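Local coordinates for protein membrane attack complex assembly inhibitor BGA71 (Borreliella bavariensis, PDB 6FMH) that inhibits assembly of the complement membrane attack complex and so probably shields the Lyme disease spirochaete from lysis by its host, at residues 155-160 and 177-182; 42-47 and 85-90; 62-67 and 102-107. All coordinates share one frame; numbering follows the deposited sequence.

From the N terminus, helix 12-36 leads into the short helix 43-46, where contact 2 opens; helix 55-68 then opens contact 3 before contact 2 closes at the end of helix 73-88. Contact 3 closes on helix 90-123, so these two loops cross along the chain. Contact 1 follows in series, bringing helix 173-183 back against helix 127-163 and closing the last, short loop. Contacts 1 and 2 meet directly: Met180 CG lies 3.8 Å from Leu86 CD1. The centre of contact 3 is about 1 Å from the centre of the chain, about 15 Å from the centre of contact 1 and about 17 Å from that of contact 2.

Contact 1: 155-160 and 177-182; sequences LNETID and ATYMKE
The phenol end of Tyr179 reaches helix 127-163 beside Thr158, and here the contact is at its closest. Thr158 OG1 lies in the ring plane at its edge, 3.3 Å from Tyr179 CE1 and 3.2 Å from Tyr179 OH. The two oxygens are near enough for a hydrogen bond, but it is not settled, because the threonine proton has other acceptors, among them the carbonyl of Lys154. Tyr184 OH also bonds to Thr158 OG1, and Asp161 holds the hydroxyl of Tyr179. A tyrosine suits this place because the axes of segments 155-160 and 177-182, 12.1 Å apart, are too distant for short side chains to bridge; with CG anti to the backbone N (chi1 180°) its ring spans the gap. The two segments pack as antiparallel helices, 167° between their N-to-C directions, which lays the short C-terminal helix 173-183 along helix 127-163 in this all-helical fold. Beside the ring, Met180 brings its flexible thioether to the threonine methyl, SD standing 4.2 Å from Thr158 CG2; its side chain also touches Thr95 and Phe99 of helix 90-123. The looser side belongs to Glu157, which is partly exposed. Its carboxylate plane is turned 77° from the Tyr179 ring, and Glu157 CG comes no nearer than 4.0 Å to Tyr179 OH, while OE1 pairs with Lys154.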
ATOM      1  N   LEU A 155       6.869 -24.908  -1.550  1.00 11.09           N
ATOM      2  CA  LEU A 155       5.437 -25.130  -1.819  1.00 10.23           C
ATOM      3  C   LEU A 155       5.166 -25.958  -3.102  1.00 10.29           C
ATOM      4  O   LEU A 155       4.225 -26.764  -3.151  1.00  9.95           O
ATOM      5  CB  LEU A 155       4.706 -23.815  -1.868  1.00  9.48           C
ATOM      6  CG  LEU A 155       3.167 -23.839  -2.027  1.00  9.19           C
ATOM      7  CD1 LEU A 155       2.488 -24.732  -1.006  1.00  9.22           C
ATOM      8  CD2 LEU A 155       2.611 -22.446  -1.942  1.00  8.91           C
ATOM      9  N   ASN A 156       6.032 -25.833  -4.098  1.00 10.31           N
ATOM     10  CA  ASN A 156       5.869 -26.641  -5.315  1.00 10.11           C
ATOM     11  C   ASN A 156       6.246 -28.094  -5.098  1.00 10.54           C
ATOM     12  O   ASN A 156       5.588 -29.018  -5.624  1.00  9.42           O
ATOM     13  CB  ASN A 156       6.602 -26.009  -6.454  1.00  9.40           C
ATOM     14  CG  ASN A 156       5.821 -24.872  -7.006  1.00  9.60           C
ATOM     15  OD1 ASN A 156       4.827 -25.076  -7.674  1.00  9.07           O
ATOM     16  ND2 ASN A 156       6.239 -23.627  -6.690  1.00 10.12           N
ATOM     17  N   GLU A 157       7.284 -28.268  -4.274  1.00 11.47           N
ATOM     18  CA  GLU A 157       7.725 -29.583  -3.863  1.00 13.03           C
ATOM     19  C   GLU A 157       6.623 -30.306  -3.050  1.00 11.78           C
ATOM     20  O   GLU A 157       6.414 -31.509  -3.169  1.00 10.66           O
ATOM     21  CB  GLU A 157       9.033 -29.541  -3.060  1.00 15.94           C
ATOM     22  CG  GLU A 157       9.109 -30.839  -2.316  1.00 19.09           C
ATOM     23  CD  GLU A 157      10.122 -30.894  -1.257  1.00 22.43           C
ATOM     24  OE1 GLU A 157      10.438 -29.866  -0.681  1.00 29.30           O
ATOM     25  OE2 GLU A 157      10.596 -31.978  -0.972  1.00 24.90           O
ATOM     26  N   THR A 158       5.886 -29.546  -2.273  1.00 11.29           N
ATOM     27  CA  THR A 158       4.795 -30.081  -1.520  1.00 11.53           C
ATOM     28  C   THR A 158       3.584 -30.493  -2.391  1.00 11.37           C
ATOM     29  O   THR A 158       3.053 -31.596  -2.224  1.00 11.62           O
ATOM     30  CB  THR A 158       4.403 -29.061  -0.484  1.00 12.17           C
ATOM     31  OG1 THR A 158       5.413 -29.018   0.510  1.00 12.89           O
ATOM     32  CG2 THR A 158       3.062 -29.390   0.187  1.00 12.90           C
ATOM     33  N   ILE A 159       3.206 -29.656  -3.349  1.00 11.71           N
ATOM     34  CA  ILE A 159       2.170 -30.003  -4.316  1.00 12.26           C
ATOM     35  C   ILE A 159       2.525 -31.297  -5.063  1.00 13.72           C
ATOM     36  O   ILE A 159       1.681 -32.184  -5.230  1.00 13.84           O
ATOM     37  CB  ILE A 159       1.924 -28.892  -5.367  1.00 11.59           C
ATOM     38  CG1 ILE A 159       1.502 -27.543  -4.701  1.00 12.06           C
ATOM     39  CG2 ILE A 159       0.936 -29.364  -6.423  1.00 11.22           C
ATOM     40  CD1 ILE A 159       0.187 -27.533  -3.954  1.00 12.43           C
ATOM     41  N   ASP A 160       3.759 -31.386  -5.553  1.00 14.93           N
ATOM     42  CA  ASP A 160       4.186 -32.579  -6.231  1.00 15.96           C
ATOM     43  C   ASP A 160       4.136 -33.794  -5.296  1.00 16.87           C
ATOM     44  O   ASP A 160       3.659 -34.859  -5.692  1.00 17.31           O
ATOM     45  CB  ASP A 160       5.608 -32.417  -6.695  1.00 16.23           C
ATOM     46  CG  ASP A 160       5.756 -31.413  -7.729  1.00 17.17           C
ATOM     47  OD1 ASP A 160       4.743 -30.821  -8.194  1.00 19.32           O
ATOM     48  OD2 ASP A 160       6.925 -31.179  -8.078  1.00 18.79           O
ATOM     49  N   ALA A 177      -0.326 -34.006   8.232  1.00 13.96           N
ATOM     50  CA  ALA A 177      -0.071 -33.068   9.311  1.00 13.23           C
ATOM     51  C   ALA A 177       1.403 -33.044   9.694  1.00 12.89           C
ATOM     52  O   ALA A 177       1.958 -31.963   9.940  1.00 13.62           O
ATOM     53  CB  ALA A 177      -0.881 -33.431  10.519  1.00 13.52           C
ATOM     54  N   THR A 178       2.042 -34.201   9.725  1.00 11.45           N
ATOM     55  CA  THR A 178       3.421 -34.231  10.128  1.00 11.89           C
ATOM     56  C   THR A 178       4.294 -33.544   9.087  1.00 12.12           C
ATOM     57  O   THR A 178       5.187 -32.764   9.439  1.00 12.17           O
ATOM     58  CB  THR A 178       3.906 -35.672  10.340  1.00 11.41           C
ATOM     59  OG1 THR A 178       3.052 -36.290  11.285  1.00 11.64           O
ATOM     60  CG2 THR A 178       5.303 -35.742  10.822  1.00 11.38           C
ATOM     61  N   TYR A 179       3.987 -33.801   7.828  1.00 11.97           N
ATOM     62  CA  TYR A 179       4.729 -33.226   6.752  1.00 12.09           C
ATOM     63  C   TYR A 179       4.654 -31.683   6.792  1.00 13.29           C
ATOM     64  O   TYR A 179       5.667 -30.995   6.617  1.00 13.81           O
ATOM     65  CB  TYR A 179       4.194 -33.773   5.438  1.00 10.92           C
ATOM     66  CG  TYR A 179       4.881 -33.248   4.207  1.00 10.61           C
ATOM     67  CD1 TYR A 179       4.588 -32.013   3.693  1.00 10.45           C
ATOM     68  CD2 TYR A 179       5.768 -34.042   3.506  1.00 10.88           C
ATOM     69  CE1 TYR A 179       5.214 -31.555   2.558  1.00 10.75           C
ATOM     70  CE2 TYR A 179       6.385 -33.609   2.340  1.00 10.95           C
ATOM     71  CZ  TYR A 179       6.117 -32.365   1.877  1.00 11.03           C
ATOM     72  OH  TYR A 179       6.773 -31.908   0.765  1.00 11.45           O
ATOM     73  N   MET A 180       3.438 -31.151   6.906  1.00 14.34           N
ATOM     74  CA  MET A 180       3.255 -29.723   6.898  1.00 14.21           C
ATOM     75  C   MET A 180       3.974 -29.126   8.089  1.00 18.38           C
ATOM     76  O   MET A 180       4.626 -28.083   7.959  1.00 20.08           O
ATOM     77  CB  MET A 180       1.787 -29.383   6.949  1.00 12.41           C
ATOM     78  CG  MET A 180       1.012 -29.719   5.683  1.00 11.38           C
ATOM     79  SD  MET A 180       1.589 -29.068   4.132  1.00  9.42           S
ATOM     80  CE  MET A 180       1.302 -27.401   4.273  1.00  9.18           C
ATOM     81  N   LYS A 181       3.920 -29.812   9.244  1.00 21.95           N
ATOM     82  CA  LYS A 181       4.652 -29.358  10.423  1.00 22.68           C
ATOM     83  C   LYS A 181       6.185 -29.291  10.188  1.00 23.98           C
ATOM     84  O   LYS A 181       6.829 -28.319  10.579  1.00 24.94           O
ATOM     85  CB  LYS A 181       4.348 -30.276  11.612  1.00 25.19           C
ATOM     86  CG  LYS A 181       3.153 -29.829  12.417  1.00 28.06           C
ATOM     87  CD  LYS A 181       2.849 -30.728  13.603  1.00 29.79           C
ATOM     88  CE  LYS A 181       2.105 -31.984  13.169  1.00 32.42           C
ATOM     89  NZ  LYS A 181       1.576 -32.774  14.329  1.00 35.85           N
ATOM     90  N   GLU A 182       6.757 -30.347   9.598  1.00 23.65           N
ATOM     91  CA  GLU A 182       8.214 -30.481   9.450  1.00 25.58           C
ATOM     92  C   GLU A 182       8.804 -29.609   8.287  1.00 23.24           C
ATOM     93  O   GLU A 182      10.015 -29.316   8.259  1.00 20.82           O
ATOM     94  CB  GLU A 182       8.649 -31.980   9.408  1.00 29.22           C
ATOM     95  CG  GLU A 182       8.193 -32.799  10.666  1.00 36.94           C
ATOM     96  CD  GLU A 182       8.605 -32.189  12.039  1.00 43.53           C
ATOM     97  OE1 GLU A 182       9.816 -31.955  12.231  1.00 47.54           O
ATOM     98  OE2 GLU A 182       7.738 -31.937  12.944  1.00 45.46           O
TER

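Contact 2: 42-47 and 85-90; sequences LATFKA and TLYNKL
Tyr87 is met by two consecutive residues of the short helix 43-46, Thr44 over one ring face and Phe45 through an edge-to-face (T-shaped) aromatic pair. In this all-helical fold the contact joins that single helical turn, set in the connection between helices 12-36 and 55-68, to the C-terminal end of helix 73-88. Thr44 points its CB toward the partner segment. Its methyl, placed anti to the backbone N (chi1 -57° for OG1), makes a CH-pi contact: Thr44 CG2 lies 3.6 Å from the centroid of the Tyr87 ring, 20° off the ring normal. It is displaced toward the rim, so that Tyr87 CD1 is the closest ring atom, 3.4 Å from Thr44 CG2. Threonine fits because its two branches divide the work: the apolar methyl lies against the ring, while OG1, beside the backbone N, hydrogen-bonds to the carboxylate of Glu84. Phe45 starts out past the partner rather than at it, and only the far part of its ring comes near. The edge of Tyr87 is turned toward the face of Phe45, with the planes at 76° and the centroids 5.5 Å apart, an arrangement that brings ring C-H groups of Tyr87 toward the pi face of Phe45, though the nearest atoms meet obliquely. Both side chains also touch Ser96 of helix 90-123, a small residue consistent with two aromatics meeting there. Arg93 makes a cation-pi contact with the Tyr87 ring and bonds through NE to the Tyr87 carbonyl, linking side chain and helix end to the following helix. Where the two rings come nearest, Phe45 CE1 is 3.9 Å from Tyr87 CD2.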
ATOM      1  N   LEU A  42     -10.092 -19.731  -0.131  1.00 18.16           N
ATOM      2  CA  LEU A  42     -10.098 -19.750   1.308  1.00 16.83           C
ATOM      3  C   LEU A  42     -11.501 -19.789   1.861  1.00 16.80           C
ATOM      4  O   LEU A  42     -11.727 -19.407   3.012  1.00 17.41           O
ATOM      5  CB  LEU A  42      -9.347 -18.522   1.863  1.00 16.39           C
ATOM      6  CG  LEU A  42      -7.848 -18.453   1.533  1.00 15.27           C
ATOM      7  CD1 LEU A  42      -7.310 -17.094   1.859  1.00 15.66           C
ATOM      8  CD2 LEU A  42      -7.047 -19.482   2.285  1.00 15.28           C
ATOM      9  N   ALA A  43     -12.447 -20.282   1.092  1.00 17.44           N
ATOM     10  CA  ALA A  43     -13.845 -20.285   1.547  1.00 19.04           C
ATOM     11  C   ALA A  43     -14.000 -20.874   2.926  1.00 19.96           C
ATOM     12  O   ALA A  43     -14.612 -20.275   3.806  1.00 22.27           O
ATOM     13  CB  ALA A  43     -14.723 -21.058   0.570  1.00 19.24           C
ATOM     14  N   THR A  44     -13.478 -22.081   3.101  1.00 20.85           N
ATOM     15  CA  THR A  44     -13.495 -22.771   4.409  1.00 22.44           C
ATOM     16  C   THR A  44     -12.989 -21.936   5.601  1.00 20.02           C
ATOM     17  O   THR A  44     -13.574 -21.995   6.690  1.00 20.08           O
ATOM     18  CB  THR A  44     -12.678 -24.087   4.326  1.00 24.81           C
ATOM     19  OG1 THR A  44     -13.214 -24.932   3.283  1.00 26.16           O
ATOM     20  CG2 THR A  44     -12.682 -24.855   5.651  1.00 25.45           C
ATOM     21  N   PHE A  45     -11.968 -21.123   5.377  1.00 17.78           N
ATOM     22  CA  PHE A  45     -11.460 -20.202   6.422  1.00 17.98           C
ATOM     23  C   PHE A  45     -12.361 -18.988   6.633  1.00 19.51           C
ATOM     24  O   PHE A  45     -12.427 -18.441   7.733  1.00 18.95           O
ATOM     25  CB  PHE A  45     -10.064 -19.716   6.070  1.00 17.38           C
ATOM     26  CG  PHE A  45      -9.084 -20.825   5.974  1.00 18.08           C
ATOM     27  CD1 PHE A  45      -8.463 -21.313   7.122  1.00 16.81           C
ATOM     28  CD2 PHE A  45      -8.891 -21.491   4.754  1.00 17.47           C
ATOM     29  CE1 PHE A  45      -7.621 -22.386   7.049  1.00 17.37           C
ATOM     30  CE2 PHE A  45      -8.065 -22.590   4.693  1.00 17.26           C
ATOM     31  CZ  PHE A  45      -7.426 -23.037   5.834  1.00 17.67           C
ATOM     32  N   LYS A  46     -13.028 -18.568   5.554  1.00 19.85           N
ATOM     33  CA  LYS A  46     -14.006 -17.504   5.569  1.00 20.51           C
ATOM     34  C   LYS A  46     -15.227 -17.905   6.364  1.00 22.79           C
ATOM     35  O   LYS A  46     -15.799 -17.122   7.094  1.00 23.36           O
ATOM     36  CB  LYS A  46     -14.431 -17.157   4.129  1.00 21.61           C
ATOM     37  CG  LYS A  46     -13.529 -16.184   3.376  1.00 20.96           C
ATOM     38  CD  LYS A  46     -14.304 -15.536   2.255  1.00 20.96           C
ATOM     39  CE  LYS A  46     -13.456 -14.568   1.407  1.00 22.72           C
ATOM     40  NZ  LYS A  46     -13.591 -14.731  -0.063  1.00 20.92           N
ATOM     41  N   ALA A  47     -15.612 -19.163   6.265  1.00 29.72           N
ATOM     42  CA  ALA A  47     -16.801 -19.655   6.963  1.00 34.26           C
ATOM     43  C   ALA A  47     -16.549 -19.830   8.453  1.00 42.27           C
ATOM     44  O   ALA A  47     -17.490 -20.087   9.197  1.00 49.16           O
ATOM     45  CB  ALA A  47     -17.282 -20.956   6.340  1.00 32.90           C
ATOM     46  N   THR A  85      -8.592 -30.634   4.054  1.00 18.56           N
ATOM     47  CA  THR A  85      -8.403 -31.890   4.776  1.00 18.28           C
ATOM     48  C   THR A  85      -7.976 -31.608   6.231  1.00 16.92           C
ATOM     49  O   THR A  85      -8.586 -32.116   7.163  1.00 15.77           O
ATOM     50  CB  THR A  85      -7.318 -32.724   4.092  1.00 19.43           C
ATOM     51  OG1 THR A  85      -7.598 -32.778   2.675  1.00 23.34           O
ATOM     52  CG2 THR A  85      -7.208 -34.121   4.668  1.00 18.88           C
ATOM     53  N   LEU A  86      -6.921 -30.814   6.401  1.00 16.39           N
ATOM     54  CA  LEU A  86      -6.335 -30.560   7.718  1.00 16.38           C
ATOM     55  C   LEU A  86      -7.334 -29.839   8.599  1.00 16.53           C
ATOM     56  O   LEU A  86      -7.470 -30.176   9.780  1.00 14.84           O
ATOM     57  CB  LEU A  86      -5.037 -29.733   7.615  1.00 16.39           C
ATOM     58  CG  LEU A  86      -3.822 -30.412   6.999  1.00 16.32           C
ATOM     59  CD1 LEU A  86      -2.650 -29.464   6.791  1.00 15.83           C
ATOM     60  CD2 LEU A  86      -3.374 -31.593   7.828  1.00 16.86           C
ATOM     61  N   TYR A  87      -8.039 -28.876   8.007  1.00 16.87           N
ATOM     62  CA  TYR A  87      -9.058 -28.098   8.699  1.00 19.46           C
ATOM     63  C   TYR A  87     -10.216 -28.973   9.161  1.00 21.00           C
ATOM     64  O   TYR A  87     -10.702 -28.840  10.278  1.00 20.90           O
ATOM     65  CB  TYR A  87      -9.626 -27.015   7.771  1.00 22.28           C
ATOM     66  CG  TYR A  87     -10.562 -26.048   8.434  1.00 24.89           C
ATOM     67  CD1 TYR A  87     -11.918 -26.356   8.608  1.00 27.15           C
ATOM     68  CD2 TYR A  87     -10.113 -24.832   8.890  1.00 25.95           C
ATOM     69  CE1 TYR A  87     -12.791 -25.482   9.240  1.00 27.42           C
ATOM     70  CE2 TYR A  87     -10.987 -23.949   9.490  1.00 27.70           C
ATOM     71  CZ  TYR A  87     -12.327 -24.287   9.673  1.00 27.33           C
ATOM     72  OH  TYR A  87     -13.211 -23.415  10.292  1.00 29.67           O
ATOM     73  N   ASN A  88     -10.662 -29.880   8.306  1.00 22.77           N
ATOM     74  CA  ASN A  88     -11.765 -30.751   8.669  1.00 25.33           C
ATOM     75  C   ASN A  88     -11.438 -31.836   9.683  1.00 28.17           C
ATOM     76  O   ASN A  88     -12.354 -32.525  10.152  1.00 29.21           O
ATOM     77  CB  ASN A  88     -12.386 -31.380   7.439  1.00 25.43           C
ATOM     78  CG  ASN A  88     -13.053 -30.383   6.591  1.00 25.36           C
ATOM     79  OD1 ASN A  88     -13.573 -29.388   7.102  1.00 31.77           O
ATOM     80  ND2 ASN A  88     -13.051 -30.602   5.289  1.00 25.36           N
ATOM     81  N   LYS A  89     -10.167 -32.004  10.022  1.00 30.01           N
ATOM     82  CA  LYS A  89      -9.802 -32.856  11.138  1.00 32.18           C
ATOM     83  C   LYS A  89      -9.453 -31.999  12.326  1.00 30.78           C
ATOM     84  O   LYS A  89      -8.360 -31.460  12.406  1.00 36.53           O
ATOM     85  CB  LYS A  89      -8.637 -33.756  10.772  1.00 35.99           C
ATOM     86  CG  LYS A  89      -9.096 -35.056  10.123  1.00 41.35           C
ATOM     87  CD  LYS A  89      -9.463 -36.062  11.191  1.00 43.03           C
ATOM     88  CE  LYS A  89      -9.790 -37.425  10.604  1.00 45.09           C
ATOM     89  NZ  LYS A  89     -10.082 -38.386  11.701  1.00 48.02           N
ATOM     90  N   LEU A  90     -10.369 -31.940  13.275  1.00 28.80           N
ATOM     91  CA  LEU A  90     -10.207 -31.130  14.470  1.00 28.42           C
ATOM     92  C   LEU A  90      -8.802 -31.224  15.060  1.00 30.20           C
ATOM     93  O   LEU A  90      -8.161 -30.205  15.282  1.00 29.09           O
ATOM     94  CB  LEU A  90     -11.243 -31.528  15.504  1.00 28.33           C
ATOM     95  CG  LEU A  90     -12.660 -31.111  15.134  1.00 27.05           C
ATOM     96  CD1 LEU A  90     -13.629 -31.600  16.185  1.00 26.88           C
ATOM     97  CD2 LEU A  90     -12.851 -29.630  14.901  1.00 26.69           C
TER

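Contact 3: 62-67 and 102-107; sequences KRTIYS and QIVASI
A chi1 of 170° turns Val104 CG1 away from the backbone N, with CG2 beside that N, and lets both methyls meet the Ile65 side chain. Ile65 in turn holds CG1 anti to its carbonyl carbon (chi1 -59°), and this carries the end of its chain nearer to the partner helix although its CB does not head there. Ile65 CG1 then sits 3.8 Å from Val104 CG1, and Ile65 CD1 lies at the same 3.8 Å from Val104 CG2, the two side chains lying roughly crosswise. Branched aliphatics suit this buried place, where each offers more than one carbon to its neighbour. Segments 62-67 and 102-107 themselves cross almost perpendicularly, at 98°, with axes 8.8 Å apart, and the contact lies at the heart of the helical fold, where helix 55-68 passes across the long helix 90-123. Thr64 and Val104 mark the close point of the backbones, CA to CA 6.6 Å. Their side chains run alongside one another, pointing opposite ways, so that Thr64 CB comes within 4.0 Å of Val104 CG1. Threonine is compact enough for the point where the backbones come nearest, and its hydroxyl is satisfied by Gln108 OE1, not by the Val104 carbonyl. Ile107 also approaches the threonine hydroxyl, its CG2 methyl 4.0 Å from Thr64 OG1. Arg148 and Phe151 of helix 127-163 touch both Thr64 and Ile107, while Phe99 packs on both Ile65 and Val104.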
ATOM      1  N   LYS A  62      -3.064 -14.767  -0.493  1.00 22.22           N
ATOM      2  CA  LYS A  62      -3.058 -15.113  -1.923  1.00 21.29           C
ATOM      3  C   LYS A  62      -1.869 -14.560  -2.721  1.00 19.18           C
ATOM      4  O   LYS A  62      -1.387 -15.223  -3.641  1.00 16.49           O
ATOM      5  CB  LYS A  62      -4.334 -14.626  -2.598  1.00 22.32           C
ATOM      6  CG  LYS A  62      -5.566 -15.417  -2.215  1.00 23.20           C
ATOM      7  CD  LYS A  62      -6.788 -14.714  -2.762  1.00 24.31           C
ATOM      8  CE  LYS A  62      -8.056 -15.441  -2.439  1.00 24.67           C
ATOM      9  NZ  LYS A  62      -9.227 -14.529  -2.637  1.00 24.70           N
ATOM     10  N   ARG A  63      -1.434 -13.347  -2.393  1.00 17.86           N
ATOM     11  CA  ARG A  63      -0.258 -12.786  -3.062  1.00 17.42           C
ATOM     12  C   ARG A  63       0.899 -13.765  -2.979  1.00 15.55           C
ATOM     13  O   ARG A  63       1.549 -14.080  -3.974  1.00 13.50           O
ATOM     14  CB  ARG A  63       0.139 -11.440  -2.456  1.00 19.00           C
ATOM     15  CG  ARG A  63      -0.850 -10.308  -2.707  1.00 20.33           C
ATOM     16  CD  ARG A  63      -0.791  -9.064  -1.749  1.00 21.32           C
ATOM     17  NE  ARG A  63       0.364  -8.278  -2.142  1.00 24.90           N
ATOM     18  CZ  ARG A  63       0.915  -7.256  -1.458  1.00 24.33           C
ATOM     19  NH1 ARG A  63       0.374  -6.785  -0.372  1.00 21.94           N
ATOM     20  NH2 ARG A  63       1.994  -6.665  -1.943  1.00 24.48           N
ATOM     21  N   THR A  64       1.148 -14.283  -1.779  1.00 14.88           N
ATOM     22  CA  THR A  64       2.282 -15.224  -1.594  1.00 13.96           C
ATOM     23  C   THR A  64       2.038 -16.567  -2.218  1.00 12.44           C
ATOM     24  O   THR A  64       2.811 -17.048  -2.988  1.00 11.33           O
ATOM     25  CB  THR A  64       2.671 -15.405  -0.102  1.00 14.38           C
ATOM     26  OG1 THR A  64       3.430 -14.266   0.343  1.00 11.78           O
ATOM     27  CG2 THR A  64       3.572 -16.597   0.062  1.00 15.31           C
ATOM     28  N   ILE A  65       0.857 -17.096  -1.974  1.00 12.99           N
ATOM     29  CA  ILE A  65       0.503 -18.446  -2.456  1.00 12.21           C
ATOM     30  C   ILE A  65       0.447 -18.509  -3.957  1.00 11.72           C
ATOM     31  O   ILE A  65       1.129 -19.308  -4.568  1.00 11.88           O
ATOM     32  CB  ILE A  65      -0.878 -18.906  -1.905  1.00 11.89           C
ATOM     33  CG1 ILE A  65      -0.896 -18.939  -0.378  1.00 10.91           C
ATOM     34  CG2 ILE A  65      -1.271 -20.270  -2.473  1.00 12.66           C
ATOM     35  CD1 ILE A  65      -0.491 -20.238   0.217  1.00 10.88           C
ATOM     36  N   TYR A  66      -0.361 -17.633  -4.548  1.00 11.59           N
ATOM     37  CA  TYR A  66      -0.644 -17.661  -5.985  1.00 10.80           C
ATOM     38  C   TYR A  66       0.596 -17.380  -6.764  1.00 10.57           C
ATOM     39  O   TYR A  66       0.826 -17.972  -7.825  1.00 10.18           O
ATOM     40  CB  TYR A  66      -1.701 -16.631  -6.328  1.00 10.84           C
ATOM     41  CG  TYR A  66      -3.148 -16.982  -5.956  1.00 11.01           C
ATOM     42  CD1 TYR A  66      -3.453 -17.843  -4.935  1.00 11.21           C
ATOM     43  CD2 TYR A  66      -4.196 -16.421  -6.665  1.00 11.57           C
ATOM     44  CE1 TYR A  66      -4.748 -18.124  -4.603  1.00 11.50           C
ATOM     45  CE2 TYR A  66      -5.500 -16.705  -6.365  1.00 11.83           C
ATOM     46  CZ  TYR A  66      -5.770 -17.576  -5.329  1.00 11.71           C
ATOM     47  OH  TYR A  66      -7.077 -17.827  -4.990  1.00 11.32           O
ATOM     48  N   SER A  67       1.384 -16.435  -6.280  1.00 10.71           N
ATOM     49  CA  SER A  67       2.633 -16.083  -6.979  1.00 11.24           C
ATOM     50  C   SER A  67       3.529 -17.278  -6.847  1.00 11.12           C
ATOM     51  O   SER A  67       4.307 -17.544  -7.753  1.00 11.41           O
ATOM     52  CB  SER A  67       3.314 -14.797  -6.426  1.00 10.91           C
ATOM     53  OG  SER A  67       3.917 -15.045  -5.168  1.00 11.82           O
ATOM     54  N   GLN A 102       0.366 -17.862  10.214  1.00 34.35           N
ATOM     55  CA  GLN A 102       1.676 -17.700  10.806  1.00 34.56           C
ATOM     56  C   GLN A 102       2.819 -17.748   9.850  1.00 29.66           C
ATOM     57  O   GLN A 102       3.820 -17.063  10.027  1.00 33.82           O
ATOM     58  CB  GLN A 102       1.873 -18.768  11.869  1.00 44.64           C
ATOM     59  CG  GLN A 102       2.996 -18.533  12.879  1.00 57.83           C
ATOM     60  CD  GLN A 102       3.396 -19.856  13.532  1.00 67.06           C
ATOM     61  OE1 GLN A 102       2.516 -20.579  13.989  1.00 82.58           O
ATOM     62  NE2 GLN A 102       4.693 -20.203  13.541  1.00 64.04           N
ATOM     63  N   ILE A 103       2.713 -18.563   8.815  1.00 25.75           N
ATOM     64  CA  ILE A 103       3.813 -18.685   7.861  1.00 21.05           C
ATOM     65  C   ILE A 103       3.565 -17.848   6.617  1.00 18.20           C
ATOM     66  O   ILE A 103       4.398 -17.036   6.255  1.00 17.24           O
ATOM     67  CB  ILE A 103       4.051 -20.153   7.552  1.00 20.35           C
ATOM     68  CG1 ILE A 103       4.650 -20.793   8.806  1.00 21.58           C
ATOM     69  CG2 ILE A 103       4.890 -20.333   6.275  1.00 20.99           C
ATOM     70  CD1 ILE A 103       6.090 -21.218   8.771  1.00 22.05           C
ATOM     71  N   VAL A 104       2.450 -18.100   5.930  1.00 15.71           N
ATOM     72  CA  VAL A 104       2.223 -17.496   4.635  1.00 13.89           C
ATOM     73  C   VAL A 104       2.084 -15.987   4.816  1.00 13.05           C
ATOM     74  O   VAL A 104       2.668 -15.192   4.084  1.00 12.85           O
ATOM     75  CB  VAL A 104       0.991 -18.114   3.937  1.00 13.52           C
ATOM     76  CG1 VAL A 104       0.619 -17.315   2.702  1.00 13.52           C
ATOM     77  CG2 VAL A 104       1.280 -19.559   3.545  1.00 13.31           C
ATOM     78  N   ALA A 105       1.311 -15.610   5.808  1.00 11.80           N
ATOM     79  CA  ALA A 105       0.988 -14.238   6.031  1.00 11.71           C
ATOM     80  C   ALA A 105       2.211 -13.419   6.450  1.00 11.06           C
ATOM     81  O   ALA A 105       2.284 -12.213   6.196  1.00 10.72           O
ATOM     82  CB  ALA A 105      -0.155 -14.112   7.077  1.00 11.56           C
ATOM     83  N   SER A 106       3.130 -14.065   7.134  1.00 10.70           N
ATOM     84  CA  SER A 106       4.310 -13.382   7.662  1.00 10.76           C
ATOM     85  C   SER A 106       5.300 -13.158   6.554  1.00 10.25           C
ATOM     86  O   SER A 106       5.987 -12.158   6.504  1.00 10.98           O
ATOM     87  CB  SER A 106       4.929 -14.235   8.785  1.00 10.99           C
ATOM     88  OG  SER A 106       3.992 -14.341   9.888  1.00 10.97           O
ATOM     89  N   ILE A 107       5.402 -14.135   5.676  1.00 10.03           N
ATOM     90  CA  ILE A 107       6.261 -14.041   4.520  1.00  9.82           C
ATOM     91  C   ILE A 107       5.844 -12.817   3.743  1.00  9.96           C
ATOM     92  O   ILE A 107       6.640 -11.975   3.399  1.00  9.96           O
ATOM     93  CB  ILE A 107       6.196 -15.330   3.702  1.00  9.73           C
ATOM     94  CG1 ILE A 107       6.979 -16.417   4.441  1.00  9.99           C
ATOM     95  CG2 ILE A 107       6.809 -15.142   2.327  1.00  9.76           C
ATOM     96  CD1 ILE A 107       6.587 -17.828   4.052  1.00 10.32           C
TER